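Local atomic coordinates of uracil-DNA glycosylase (Epstein-Barr virus, PDB entry 6LYJ), a protein that belongs to the uracil-DNA glycosylase superfamily, whose compact alpha/beta fold wraps helices and long loops round a short central parallel beta-sheet. Residues A[83-88]-A[184-189]; A[174-179]-A[198-203]; A[143-148]-A[249-254]; A[209-214]-A[233-238]; A[29-34]-A[74-79]. All coordinates share one frame; numbering follows the deposited sequence.

Contact 1: A[83-88]-A[184-189]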
# COMPACT_ATOMS: atom_id res chain seq x y z
N ILE A 83 -4.82 -15.60 14.09
CA ILE A 83 -4.05 -14.51 13.51
C ILE A 83 -2.86 -14.19 14.41
O ILE A 83 -3.00 -14.06 15.63
CB ILE A 83 -4.94 -13.29 13.27
CG1 ILE A 83 -5.94 -13.59 12.15
CG2 ILE A 83 -4.09 -12.06 12.96
CD1 ILE A 83 -7.04 -12.57 12.02
N LYS A 84 -1.67 -14.09 13.80
CA LYS A 84 -0.43 -13.81 14.51
C LYS A 84 0.25 -12.53 14.06
O LYS A 84 1.02 -11.96 14.83
CB LYS A 84 0.57 -14.97 14.33
CG LYS A 84 0.12 -16.29 14.91
CD LYS A 84 1.01 -17.43 14.40
CE LYS A 84 0.56 -18.77 14.95
NZ LYS A 84 1.41 -19.89 14.45
N VAL A 85 0.03 -12.09 12.82
CA VAL A 85 0.64 -10.89 12.28
C VAL A 85 -0.43 -10.14 11.48
O VAL A 85 -1.15 -10.75 10.69
CB VAL A 85 1.86 -11.20 11.40
CG1 VAL A 85 2.48 -9.91 10.87
CG2 VAL A 85 2.90 -11.99 12.17
N VAL A 86 -0.52 -8.84 11.70
CA VAL A 86 -1.41 -7.96 10.94
C VAL A 86 -0.54 -6.97 10.17
O VAL A 86 0.29 -6.28 10.77
CB VAL A 86 -2.41 -7.23 11.84
CG1 VAL A 86 -3.28 -6.30 11.01
CG2 VAL A 86 -3.29 -8.23 12.58
N ILE A 87 -0.72 -6.93 8.86
CA ILE A 87 -0.04 -5.98 7.98
C ILE A 87 -1.12 -5.10 7.36
O ILE A 87 -2.06 -5.62 6.73
CB ILE A 87 0.78 -6.69 6.90
CG1 ILE A 87 1.85 -7.58 7.55
CG2 ILE A 87 1.43 -5.68 5.97
CD1 ILE A 87 2.59 -8.46 6.57
N LEU A 88 -0.99 -3.79 7.52
CA LEU A 88 -1.98 -2.84 7.04
C LEU A 88 -1.56 -2.22 5.71
O LEU A 88 -0.45 -1.71 5.57
CB LEU A 88 -2.21 -1.71 8.05
CG LEU A 88 -2.82 -2.10 9.40
CD1 LEU A 88 -3.32 -0.86 10.12
CD2 LEU A 88 -3.94 -3.12 9.21
N ALA A 184 -1.80 -12.44 21.80
CA ALA A 184 -0.49 -11.96 21.38
C ALA A 184 -0.45 -11.89 19.86
O ALA A 184 -0.68 -12.91 19.19
CB ALA A 184 0.63 -12.87 21.91
N CYS A 185 -0.13 -10.72 19.33
CA CYS A 185 -0.17 -10.49 17.89
C CYS A 185 0.86 -9.44 17.52
O CYS A 185 1.20 -8.58 18.34
CB CYS A 185 -1.58 -10.06 17.45
SG CYS A 185 -1.83 -10.02 15.68
N VAL A 186 1.38 -9.53 16.29
CA VAL A 186 2.28 -8.52 15.73
C VAL A 186 1.51 -7.65 14.75
O VAL A 186 0.71 -8.15 13.96
CB VAL A 186 3.49 -9.18 15.04
CG1 VAL A 186 4.43 -8.12 14.48
CG2 VAL A 186 4.23 -10.11 15.99
N PHE A 187 1.73 -6.34 14.82
CA PHE A 187 1.13 -5.37 13.92
C PHE A 187 2.24 -4.59 13.22
O PHE A 187 3.07 -3.96 13.89
CB PHE A 187 0.20 -4.41 14.67
CG PHE A 187 -1.00 -5.07 15.29
CD1 PHE A 187 -0.88 -5.80 16.47
CD2 PHE A 187 -2.25 -4.98 14.69
CE1 PHE A 187 -1.98 -6.41 17.04
CE2 PHE A 187 -3.35 -5.59 15.26
CZ PHE A 187 -3.22 -6.31 16.43
N MET A 188 2.27 -4.64 11.89
CA MET A 188 3.28 -3.97 11.09
C MET A 188 2.64 -2.76 10.41
O MET A 188 1.81 -2.92 9.51
CB MET A 188 3.90 -4.91 10.06
CG MET A 188 4.56 -6.16 10.65
SD MET A 188 5.29 -7.19 9.36
CE MET A 188 5.99 -8.54 10.30
N LEU A 189 3.03 -1.56 10.84
CA LEU A 189 2.47 -0.31 10.35
C LEU A 189 3.55 0.45 9.58
O LEU A 189 4.48 0.99 10.18
CB LEU A 189 1.93 0.52 11.52
CG LEU A 189 1.05 -0.25 12.50
CD1 LEU A 189 0.55 0.62 13.64
CD2 LEU A 189 -0.12 -0.88 11.77
O HOH W 1 1.63 -1.39 7.24

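Contact 2: A[174-179]-A[198-203]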
# COMPACT_ATOMS: atom_id res chain seq x y z
N VAL A 174 -12.21 -3.55 13.22
CA VAL A 174 -11.54 -4.84 13.10
C VAL A 174 -10.18 -4.81 13.80
O VAL A 174 -9.82 -5.75 14.52
CB VAL A 174 -11.39 -5.23 11.62
CG1 VAL A 174 -10.42 -6.40 11.47
CG2 VAL A 174 -12.74 -5.59 11.02
N ILE A 175 -9.41 -3.74 13.58
CA ILE A 175 -8.10 -3.63 14.23
C ILE A 175 -8.26 -3.61 15.75
O ILE A 175 -7.53 -4.30 16.48
CB ILE A 175 -7.36 -2.38 13.73
CG1 ILE A 175 -7.02 -2.53 12.24
CG2 ILE A 175 -6.10 -2.11 14.56
CD1 ILE A 175 -6.58 -1.23 11.56
N SER A 176 -9.21 -2.81 16.24
CA SER A 176 -9.46 -2.71 17.67
C SER A 176 -9.81 -4.08 18.25
O SER A 176 -9.30 -4.47 19.31
CB SER A 176 -10.58 -1.71 17.95
OG SER A 176 -10.18 -0.39 17.60
N LEU A 177 -10.66 -4.82 17.56
CA LEU A 177 -11.10 -6.11 18.06
C LEU A 177 -9.98 -7.14 18.00
O LEU A 177 -9.88 -8.00 18.87
CB LEU A 177 -12.34 -6.59 17.31
CG LEU A 177 -13.63 -6.34 18.08
CD1 LEU A 177 -13.73 -4.89 18.55
CD2 LEU A 177 -14.84 -6.70 17.25
N LEU A 178 -9.13 -7.08 16.97
CA LEU A 178 -7.97 -7.96 16.93
C LEU A 178 -7.07 -7.71 18.13
O LEU A 178 -6.62 -8.65 18.80
CB LEU A 178 -7.20 -7.77 15.62
CG LEU A 178 -7.85 -8.29 14.34
CD1 LEU A 178 -7.17 -7.68 13.14
CD2 LEU A 178 -7.79 -9.81 14.28
N SER A 179 -6.82 -6.43 18.43
CA SER A 179 -6.01 -6.09 19.60
C SER A 179 -6.64 -6.59 20.89
O SER A 179 -5.96 -7.14 21.76
CB SER A 179 -5.80 -4.58 19.66
OG SER A 179 -5.06 -4.20 20.80
N ALA A 198 -1.87 3.03 15.11
CA ALA A 198 -1.19 2.50 16.29
C ALA A 198 -1.99 2.74 17.56
O ALA A 198 -2.00 1.90 18.46
CB ALA A 198 0.20 3.12 16.40
N SER A 199 -2.66 3.89 17.65
CA SER A 199 -3.42 4.23 18.84
C SER A 199 -4.62 3.32 19.06
O SER A 199 -5.24 3.38 20.13
CB SER A 199 -3.88 5.69 18.76
OG SER A 199 -4.73 5.89 17.65
N LEU A 200 -4.98 2.49 18.07
CA LEU A 200 -6.02 1.49 18.24
C LEU A 200 -5.52 0.21 18.91
O LEU A 200 -6.34 -0.60 19.35
CB LEU A 200 -6.62 1.12 16.88
CG LEU A 200 -7.30 2.22 16.07
CD1 LEU A 200 -7.73 1.70 14.71
CD2 LEU A 200 -8.49 2.77 16.83
N ILE A 201 -4.20 0.02 19.02
CA ILE A 201 -3.62 -1.26 19.39
C ILE A 201 -3.03 -1.16 20.79
O ILE A 201 -2.38 -0.17 21.14
CB ILE A 201 -2.53 -1.69 18.38
CG1 ILE A 201 -3.11 -1.73 16.96
CG2 ILE A 201 -1.94 -3.04 18.77
CD1 ILE A 201 -2.05 -1.64 15.87
N ASN A 202 -3.28 -2.19 21.60
CA ASN A 202 -2.73 -2.29 22.95
C ASN A 202 -1.27 -2.73 22.83
O ASN A 202 -0.98 -3.92 22.71
CB ASN A 202 -3.55 -3.26 23.78
CG ASN A 202 -3.10 -3.33 25.23
OD1 ASN A 202 -1.98 -2.95 25.58
ND2 ASN A 202 -3.98 -3.83 26.09
N SER A 203 -0.35 -1.77 22.88
CA SER A 203 1.07 -2.07 22.67
C SER A 203 1.73 -2.70 23.89
O SER A 203 2.94 -2.96 23.84
CB SER A 203 1.83 -0.80 22.27
OG SER A 203 1.69 0.21 23.25
O HOH W 2 -8.90 0.12 20.02

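Contact 3: A[143-148]-A[249-254]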
# COMPACT_ATOMS: atom_id res chain seq x y z
N GLN A 143 -1.01 -18.89 6.99
CA GLN A 143 -0.29 -19.10 8.24
C GLN A 143 -0.68 -18.11 9.33
O GLN A 143 -0.02 -18.06 10.37
CB GLN A 143 1.23 -19.02 8.01
CG GLN A 143 1.78 -20.12 7.13
CD GLN A 143 3.28 -19.97 6.93
OE1 GLN A 143 4.06 -20.17 7.86
NE2 GLN A 143 3.68 -19.61 5.72
N GLY A 144 -1.73 -17.32 9.12
CA GLY A 144 -2.16 -16.36 10.11
C GLY A 144 -1.63 -14.95 9.95
O GLY A 144 -1.66 -14.18 10.92
N VAL A 145 -1.16 -14.58 8.77
CA VAL A 145 -0.83 -13.18 8.49
C VAL A 145 -2.06 -12.53 7.87
O VAL A 145 -2.50 -12.92 6.79
CB VAL A 145 0.39 -13.06 7.56
CG1 VAL A 145 0.68 -11.60 7.26
CG2 VAL A 145 1.61 -13.74 8.17
N LEU A 146 -2.62 -11.55 8.57
CA LEU A 146 -3.79 -10.83 8.07
C LEU A 146 -3.32 -9.63 7.26
O LEU A 146 -2.69 -8.71 7.79
CB LEU A 146 -4.70 -10.38 9.23
CG LEU A 146 -6.10 -9.94 8.79
CD1 LEU A 146 -6.90 -11.16 8.37
CD2 LEU A 146 -6.82 -9.17 9.88
N LEU A 147 -3.63 -9.65 5.96
CA LEU A 147 -3.21 -8.62 5.02
C LEU A 147 -4.41 -7.70 4.79
O LEU A 147 -5.19 -7.88 3.85
CB LEU A 147 -2.72 -9.25 3.72
CG LEU A 147 -1.48 -10.14 3.88
CD1 LEU A 147 -1.38 -11.16 2.76
CD2 LEU A 147 -0.22 -9.29 3.94
N LEU A 148 -4.55 -6.70 5.66
CA LEU A 148 -5.76 -5.91 5.78
C LEU A 148 -5.55 -4.51 5.20
O LEU A 148 -4.80 -3.71 5.77
CB LEU A 148 -6.20 -5.82 7.24
CG LEU A 148 -7.43 -4.96 7.50
CD1 LEU A 148 -8.64 -5.51 6.76
CD2 LEU A 148 -7.69 -4.87 9.01
N GLY A 249 3.68 -20.69 16.85
CA GLY A 249 4.45 -21.12 15.70
C GLY A 249 4.88 -19.93 14.85
O GLY A 249 4.09 -19.03 14.56
N GLU A 250 6.14 -19.94 14.44
CA GLU A 250 6.66 -18.86 13.61
C GLU A 250 6.13 -18.94 12.19
O GLU A 250 5.69 -20.00 11.71
CB GLU A 250 8.19 -18.88 13.59
CG GLU A 250 8.84 -18.84 14.96
CD GLU A 250 10.36 -18.81 14.89
OE1 GLU A 250 10.92 -18.16 13.98
OE2 GLU A 250 11.00 -19.45 15.75
N ILE A 251 6.18 -17.81 11.50
CA ILE A 251 5.76 -17.74 10.10
C ILE A 251 6.92 -18.21 9.23
O ILE A 251 8.07 -17.79 9.43
CB ILE A 251 5.34 -16.31 9.73
CG1 ILE A 251 4.35 -15.73 10.75
CG2 ILE A 251 4.75 -16.28 8.32
CD1 ILE A 251 3.04 -16.50 10.87
N ASP A 252 6.62 -19.06 8.26
CA ASP A 252 7.56 -19.35 7.18
C ASP A 252 7.26 -18.34 6.07
O ASP A 252 6.25 -18.45 5.37
CB ASP A 252 7.42 -20.80 6.70
CG ASP A 252 8.41 -21.17 5.61
OD1 ASP A 252 9.14 -20.28 5.11
OD2 ASP A 252 8.47 -22.36 5.25
N TRP A 253 8.11 -17.33 5.96
CA TRP A 253 7.88 -16.23 5.03
C TRP A 253 8.18 -16.59 3.58
O TRP A 253 7.98 -15.75 2.70
CB TRP A 253 8.72 -15.01 5.44
CG TRP A 253 8.36 -14.47 6.79
CD1 TRP A 253 9.06 -14.65 7.96
CD2 TRP A 253 7.20 -13.70 7.13
NE1 TRP A 253 8.41 -14.02 8.99
CE2 TRP A 253 7.27 -13.43 8.52
CE3 TRP A 253 6.12 -13.21 6.40
CZ2 TRP A 253 6.30 -12.69 9.18
CZ3 TRP A 253 5.15 -12.47 7.07
CH2 TRP A 253 5.25 -12.22 8.44
N ARG A 254 8.66 -17.80 3.30
CA ARG A 254 9.14 -18.12 1.96
C ARG A 254 7.98 -18.23 0.98
O ARG A 254 6.89 -18.68 1.33
CB ARG A 254 9.95 -19.42 1.97
CG ARG A 254 11.30 -19.28 2.67
CD ARG A 254 12.02 -20.61 2.75
NE ARG A 254 11.22 -21.60 3.46
CZ ARG A 254 11.46 -22.91 3.44
NH1 ARG A 254 12.50 -23.39 2.76
NH2 ARG A 254 10.67 -23.74 4.11
O HOH W 3 3.44 -20.85 10.43

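Contact 4: A[209-214]-A[233-238]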
# COMPACT_ATOMS: atom_id res chain seq x y z
N LEU A 209 5.17 -2.79 15.31
CA LEU A 209 6.36 -2.46 14.53
C LEU A 209 6.02 -1.36 13.54
O LEU A 209 5.05 -1.48 12.78
CB LEU A 209 6.89 -3.70 13.80
CG LEU A 209 7.23 -4.91 14.68
CD1 LEU A 209 7.51 -6.14 13.82
CD2 LEU A 209 8.42 -4.60 15.56
N THR A 210 6.81 -0.29 13.54
CA THR A 210 6.59 0.84 12.66
C THR A 210 7.85 1.15 11.88
O THR A 210 8.97 0.89 12.35
CB THR A 210 6.16 2.09 13.44
OG1 THR A 210 7.23 2.52 14.28
CG2 THR A 210 4.93 1.81 14.29
N SER A 211 7.67 1.70 10.69
CA SER A 211 8.77 2.18 9.86
C SER A 211 8.17 3.02 8.74
O SER A 211 6.95 3.15 8.62
CB SER A 211 9.60 1.02 9.29
OG SER A 211 8.94 0.40 8.21
N GLN A 212 9.05 3.59 7.92
CA GLN A 212 8.60 4.24 6.70
C GLN A 212 7.99 3.21 5.75
O GLN A 212 8.18 2.00 5.89
CB GLN A 212 9.76 4.96 6.02
CG GLN A 212 10.13 6.26 6.68
CD GLN A 212 11.18 7.02 5.90
OE1 GLN A 212 12.01 6.43 5.22
NE2 GLN A 212 11.14 8.34 6.00
N HIS A 213 7.26 3.72 4.77
CA HIS A 213 6.56 2.88 3.82
C HIS A 213 7.56 2.17 2.91
O HIS A 213 8.63 2.71 2.61
CB HIS A 213 5.60 3.73 2.99
CG HIS A 213 4.52 2.96 2.30
ND1 HIS A 213 4.70 2.36 1.08
CD2 HIS A 213 3.25 2.69 2.67
CE1 HIS A 213 3.59 1.75 0.72
NE2 HIS A 213 2.69 1.94 1.66
N PRO A 214 7.26 0.94 2.47
CA PRO A 214 8.16 0.25 1.55
C PRO A 214 8.18 0.81 0.14
O PRO A 214 8.98 0.34 -0.68
CB PRO A 214 7.62 -1.19 1.56
CG PRO A 214 6.16 -1.01 1.86
CD PRO A 214 6.13 0.09 2.88
N ASN A 233 14.37 -2.47 8.48
CA ASN A 233 13.52 -2.37 9.66
C ASN A 233 13.47 -3.67 10.46
O ASN A 233 13.08 -3.64 11.63
CB ASN A 233 12.11 -1.90 9.28
CG ASN A 233 11.33 -2.91 8.45
OD1 ASN A 233 11.70 -4.08 8.32
ND2 ASN A 233 10.23 -2.46 7.88
N ASN A 234 13.84 -4.80 9.85
CA ASN A 234 13.97 -6.09 10.54
C ASN A 234 12.63 -6.60 11.06
O ASN A 234 12.59 -7.44 11.96
CB ASN A 234 14.99 -6.00 11.68
CG ASN A 234 15.78 -7.28 11.87
OD1 ASN A 234 16.09 -7.97 10.90
ND2 ASN A 234 16.10 -7.60 13.12
N HIS A 235 11.51 -6.13 10.48
CA HIS A 235 10.20 -6.39 11.07
C HIS A 235 9.82 -7.87 11.03
O HIS A 235 9.15 -8.36 11.95
CB HIS A 235 9.13 -5.57 10.36
CG HIS A 235 9.05 -4.14 10.80
ND1 HIS A 235 8.06 -3.29 10.38
CD2 HIS A 235 9.84 -3.42 11.64
CE1 HIS A 235 8.24 -2.10 10.93
NE2 HIS A 235 9.31 -2.15 11.70
N PHE A 236 10.23 -8.60 10.00
CA PHE A 236 9.83 -10.00 9.90
C PHE A 236 10.61 -10.88 10.87
O PHE A 236 10.04 -11.81 11.47
CB PHE A 236 10.00 -10.48 8.45
CG PHE A 236 9.17 -9.69 7.47
CD1 PHE A 236 7.84 -10.00 7.26
CD2 PHE A 236 9.72 -8.62 6.78
CE1 PHE A 236 7.07 -9.27 6.37
CE2 PHE A 236 8.97 -7.89 5.89
CZ PHE A 236 7.64 -8.21 5.68
N VAL A 237 11.87 -10.54 11.11
CA VAL A 237 12.65 -11.22 12.13
C VAL A 237 12.09 -10.90 13.51
O VAL A 237 11.91 -11.80 14.34
CB VAL A 237 14.14 -10.82 12.02
CG1 VAL A 237 14.94 -11.39 13.19
CG2 VAL A 237 14.71 -11.29 10.69
N LEU A 238 11.87 -9.62 13.80
CA LEU A 238 11.33 -9.24 15.11
C LEU A 238 9.98 -9.91 15.35
O LEU A 238 9.68 -10.34 16.47
CB LEU A 238 11.22 -7.72 15.21
CG LEU A 238 12.54 -6.96 15.18
CD1 LEU A 238 12.30 -5.46 15.07
CD2 LEU A 238 13.39 -7.29 16.40

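Contact 5: A[29-34]-A[74-79]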
# COMPACT_ATOMS: atom_id res chain seq x y z
N LEU A 29 -21.00 -10.55 3.97
CA LEU A 29 -19.88 -10.95 3.12
C LEU A 29 -18.74 -11.60 3.90
O LEU A 29 -17.81 -12.14 3.30
CB LEU A 29 -19.34 -9.76 2.33
CG LEU A 29 -20.33 -9.08 1.38
CD1 LEU A 29 -19.70 -7.82 0.80
CD2 LEU A 29 -20.76 -10.04 0.28
N LEU A 30 -18.78 -11.53 5.22
CA LEU A 30 -17.74 -12.10 6.06
C LEU A 30 -18.00 -13.57 6.34
O LEU A 30 -19.15 -14.00 6.41
CB LEU A 30 -17.66 -11.34 7.38
CG LEU A 30 -17.03 -9.94 7.34
CD1 LEU A 30 -17.30 -9.22 8.64
CD2 LEU A 30 -15.53 -10.03 7.09
N PRO A 31 -16.94 -14.36 6.51
CA PRO A 31 -17.12 -15.76 6.92
C PRO A 31 -17.71 -15.84 8.31
O PRO A 31 -17.59 -14.93 9.13
CB PRO A 31 -15.70 -16.34 6.89
CG PRO A 31 -14.87 -15.32 6.16
CD PRO A 31 -15.52 -14.00 6.40
N ASP A 32 -18.37 -16.98 8.57
CA ASP A 32 -19.06 -17.16 9.85
C ASP A 32 -18.10 -17.04 11.03
O ASP A 32 -18.48 -16.54 12.09
CB ASP A 32 -19.77 -18.52 9.87
CG ASP A 32 -20.90 -18.60 8.86
OD1 ASP A 32 -21.62 -17.60 8.68
OD2 ASP A 32 -21.08 -19.68 8.26
N LEU A 33 -16.87 -17.52 10.87
CA LEU A 33 -15.90 -17.41 11.96
C LEU A 33 -15.62 -15.95 12.29
O LEU A 33 -15.45 -15.59 13.46
CB LEU A 33 -14.62 -18.15 11.60
CG LEU A 33 -14.67 -19.66 11.78
CD1 LEU A 33 -13.46 -20.29 11.12
CD2 LEU A 33 -14.74 -20.05 13.25
N TRP A 34 -15.59 -15.09 11.27
CA TRP A 34 -15.37 -13.67 11.52
C TRP A 34 -16.58 -13.02 12.17
O TRP A 34 -16.44 -12.13 13.02
CB TRP A 34 -14.97 -12.95 10.24
CG TRP A 34 -13.49 -12.92 10.06
CD1 TRP A 34 -12.71 -13.88 9.47
CD2 TRP A 34 -12.59 -11.91 10.53
NE1 TRP A 34 -11.39 -13.50 9.52
CE2 TRP A 34 -11.29 -12.30 10.17
CE3 TRP A 34 -12.77 -10.70 11.22
CZ2 TRP A 34 -10.17 -11.53 10.47
CZ3 TRP A 34 -11.65 -9.94 11.51
CH2 TRP A 34 -10.37 -10.35 11.14
N TRP A 74 -9.36 -11.43 2.29
CA TRP A 74 -8.40 -11.34 3.38
C TRP A 74 -8.88 -12.04 4.65
O TRP A 74 -8.06 -12.31 5.53
CB TRP A 74 -8.12 -9.87 3.70
CG TRP A 74 -9.37 -9.10 4.00
CD1 TRP A 74 -10.15 -8.42 3.11
CD2 TRP A 74 -10.00 -8.95 5.28
NE1 TRP A 74 -11.22 -7.85 3.75
CE2 TRP A 74 -11.15 -8.15 5.08
CE3 TRP A 74 -9.70 -9.39 6.57
CZ2 TRP A 74 -12.00 -7.80 6.13
CZ3 TRP A 74 -10.55 -9.04 7.61
CH2 TRP A 74 -11.68 -8.25 7.38
N ALA A 75 -10.17 -12.31 4.77
CA ALA A 75 -10.72 -12.93 5.97
C ALA A 75 -10.90 -14.44 5.85
O ALA A 75 -11.32 -15.07 6.82
CB ALA A 75 -12.05 -12.27 6.33
N ARG A 76 -10.61 -15.03 4.69
CA ARG A 76 -10.98 -16.42 4.43
C ARG A 76 -9.81 -17.40 4.48
O ARG A 76 -10.01 -18.58 4.18
CB ARG A 76 -11.67 -16.53 3.07
CG ARG A 76 -12.98 -15.75 2.96
CD ARG A 76 -13.81 -16.20 1.76
NE ARG A 76 -13.23 -15.81 0.48
CZ ARG A 76 -13.64 -14.76 -0.23
NH1 ARG A 76 -14.63 -14.00 0.22
NH2 ARG A 76 -13.07 -14.47 -1.40
N PHE A 77 -8.61 -16.97 4.89
CA PHE A 77 -7.46 -17.87 4.81
C PHE A 77 -7.10 -18.53 6.13
O PHE A 77 -6.31 -19.48 6.13
CB PHE A 77 -6.23 -17.13 4.28
CG PHE A 77 -6.26 -16.82 2.81
CD1 PHE A 77 -6.94 -15.71 2.34
CD2 PHE A 77 -5.60 -17.64 1.91
CE1 PHE A 77 -6.97 -15.42 0.98
CE2 PHE A 77 -5.62 -17.36 0.55
CZ PHE A 77 -6.31 -16.25 0.09
N CYS A 78 -7.66 -18.08 7.24
CA CYS A 78 -7.39 -18.71 8.53
C CYS A 78 -8.48 -18.30 9.50
O CYS A 78 -9.21 -17.33 9.28
CB CYS A 78 -6.01 -18.33 9.07
SG CYS A 78 -5.88 -16.63 9.66
N ASP A 79 -8.56 -19.04 10.60
CA ASP A 79 -9.48 -18.65 11.65
C ASP A 79 -8.97 -17.36 12.29
O ASP A 79 -7.76 -17.20 12.49
CB ASP A 79 -9.58 -19.73 12.72
CG ASP A 79 -10.07 -21.05 12.17
OD1 ASP A 79 -10.47 -21.10 10.98
OD2 ASP A 79 -10.07 -22.05 12.92
O HOH W 4 -16.19 -14.21 2.78
O HOH W 5 -8.91 -14.64 9.26

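Contact 1: A[83-88]-A[184-189]
Strands 85-88 and 186-189 run side by side in the same direction, their axes 4.6 Å apart at closest and inclined by 16°, as the two central strands of the four-stranded parallel sheet of the uracil-DNA glycosylase fold. Three backbone bonds join them: V186 N gives to K84 O, V86 N to V186 O at 2.7 Å, and M188 N to V86 O at 2.8 Å with an angle of 172° at the hydrogen. Beta-branched and long apolar residues suit such strands, since both faces are buried under helices. V86 and F187 share one face and point the same way. The first torsion of F187 (chi1 -64°) sets CG beside the backbone N, from where the ring lies next to V86, its CD2 meeting V86 CB obliquely at 3.6 Å. Helix 167-181 covers this face through L178, which touches V86. V85, I87, V186 and M188 occupy the other face, where A239 of helix 235-245 packs on V186 and M188. The unbranched, extended M188 chain lies beside I87 and crosses V85 obliquely: SD lies 3.9 Å from I87 CG1, and CE touches V85 CG1 at 3.8 Å. Farther along, L88 and L189 lie side by side, with L88 CD1 3.6 Å from L189 CD2. Beyond the last direct backbone bond, one water donates to both L88 O and M188 O, at 2.7 Å each.

Contact 2: A[174-179]-A[198-203]
S179 OG accepts the backbone N-H of N202 at 2.8 Å, an almost straight bond with 173° at the hydrogen. OG is anti to the serine's own backbone N (chi1 178°), which turns it to the loop, and the small side chain lets that loop come close: OG also lies 3.6 Å from I201 CA. One turn earlier, S176 OG and L200 O share a water, which donates to the carbonyl at 2.7 Å. S176 OG is bonded to D172 O as well, within its own helix. Beside the two serines, toward the sheet, the contact is apolar. I175 CG2 touches L200 CB at 4.0 Å, the two side chains crossing at about a right angle, and meets I201 CG1 at 3.9 Å. Aliphatic residues fit here because they give apolar surface on both sides, and L200 CD2 lies 3.7 Å from S176 OG. Helix 167-181 receives the loop that leads from helix 191-195 to strand 207-211; I175 rests on L88 of strand 85-89, and I201 on F187 and L189 of strand 186-190.

Contact 3: A[143-148]-A[249-254]
The amide of Q143 is laid against the backbone of D252 so that both its ends bond: D252 N gives to Q143 OE1, and Q143 NE2 gives to D252 O, each at 2.8 Å. Q143 CG is anti to its carbonyl carbon (chi1 -65°), and the extended chain beyond brings the amide out to D252. A glutamine suits this place because one flat group is acceptor and donor together. Q143 follows helix 138-142, which closes in a Schellman motif with G144, at positive phi, as the C-prime residue. The D252 carboxylate is turned 88° from the Q143 amide and serves its own segment. Side-on, R254 NE and NH2 grip OD1 and OD2 in a salt bridge, while R254 N reaches OD1 from above the carboxylate plane, closing an Asx turn. Next to the amide, the remaining contacts are apolar. V145, on an outer strand of the parallel sheet, crosses the W253 side chain at about a right angle, with CG2 3.9 Å from CZ3. I251 puts CG2 over the centre of one indole face, 3.6 Å above the plane, and 4.0 Å from V145 CG2, joining valine and tryptophan. A water donates to Q143 OE1 and to E250 O, at 2.7 Å each.

Contact 4: A[209-214]-A[233-238]
L209 CB sits squarely over one face of the H235 imidazole, 3.4 Å from the ring centroid and 5° off its normal, a CH-pi contact. On the opposite face lies N233 ND2, displaced toward the rim, and at the edge T210 O receives a weak hydrogen bond from H235 NE2, 3.1 Å long and bent to 130° at the hydrogen. A histidine suits this place because its flat ring can be layered between neighbours while nitrogens on its rim still bond. Past the ring, L209 CD1 packs on H235 O at 3.3 Å, and CD2 meets L238 CD1 at 4.0 Å. S211 OG accepts from N233 ND2 at 3.2 Å, lying in the amide plane, and itself donates to Q212 O. Here the last strand of the parallel sheet, 207-211, meets the start of helix 235-245, which packs against the sheet as helices do in alpha/beta folds. N233 CG stands in the crowded position between its backbone N and carbonyl carbon (chi1 67°), and OD1 accepts from H235 N at 3.0 Å, from above the carbonyl plane, to form an Asx turn into the helix. The other ring nitrogen, H235 ND1, is hydrogen-bonded to W190 NE1 at the end of strand 186-190. Farther out, E121 of helix 113-125 takes the backbone N-H of N234 through OE2.

Contact 5: A[29-34]-A[74-79]
One face of the W34 indole carries both A75 CB and W74 CZ3. The alanine methyl lies 3.7 Å from the centroid of the five-membered ring, 21° off the normal, in a CH-pi contact; an alanine suits this spot because its single methyl lets the backbone approach the indole closely. W74, with CG between its backbone N and carbonyl carbon (chi1 55°), has its ring edge turned toward the six-membered ring of W34, a T-shaped pair with planes at 78° and centroids 5.2 Å apart. CZ3 of W74 is the atom that leads, at 3.8 Å from W34 CH2. W74 has A75 CB over one of its own faces, near the rim, so the same methyl touches both tryptophans. In the plane of the W34 ring a water accepts from NE1 at 2.7 Å and donates to C78 O, bridging the indole to the loop of 74-79. P31, at the N-cap position of helix 32-38, sets CG 3.6 Å from A75 O and 3.7 Å from R76 CG; its rigid ring gives a compact apolar surface where the chain enters the helix. A second water links L29 O to R76 NH1, while R76 NH2 bonds D69 O. Both indoles pack against helix 167-181 and strand 145-149: V174 and L178 of the helix rest on W34, F170 rests on W74, and L146 of the strand touches both.

Overall arrangement
From the N terminus, contact 5 closes first, bringing the entry to helix 32-38 against the loop before strand 85-89. Contact 1 then pairs strand 85-89 with 186-190, across about 95 residues. Contact 3 opens inside that loop, at strand 145-149, and closes only at the C-terminal segment, so contacts 1 and 3 cross. Contact 2, from helix 167-181 to the loop before strand 207-211, also crosses contact 1 but is nested within contact 3. Contact 4 closes the loop from strand 207-211 to the start of helix 235-245, also inside contact 3. Contacts 1, 3 and 4 meet in the one parallel sheet. Contacts 4 and 5 lie on opposite sides of the chain's centre, their centres about 26 Å apart.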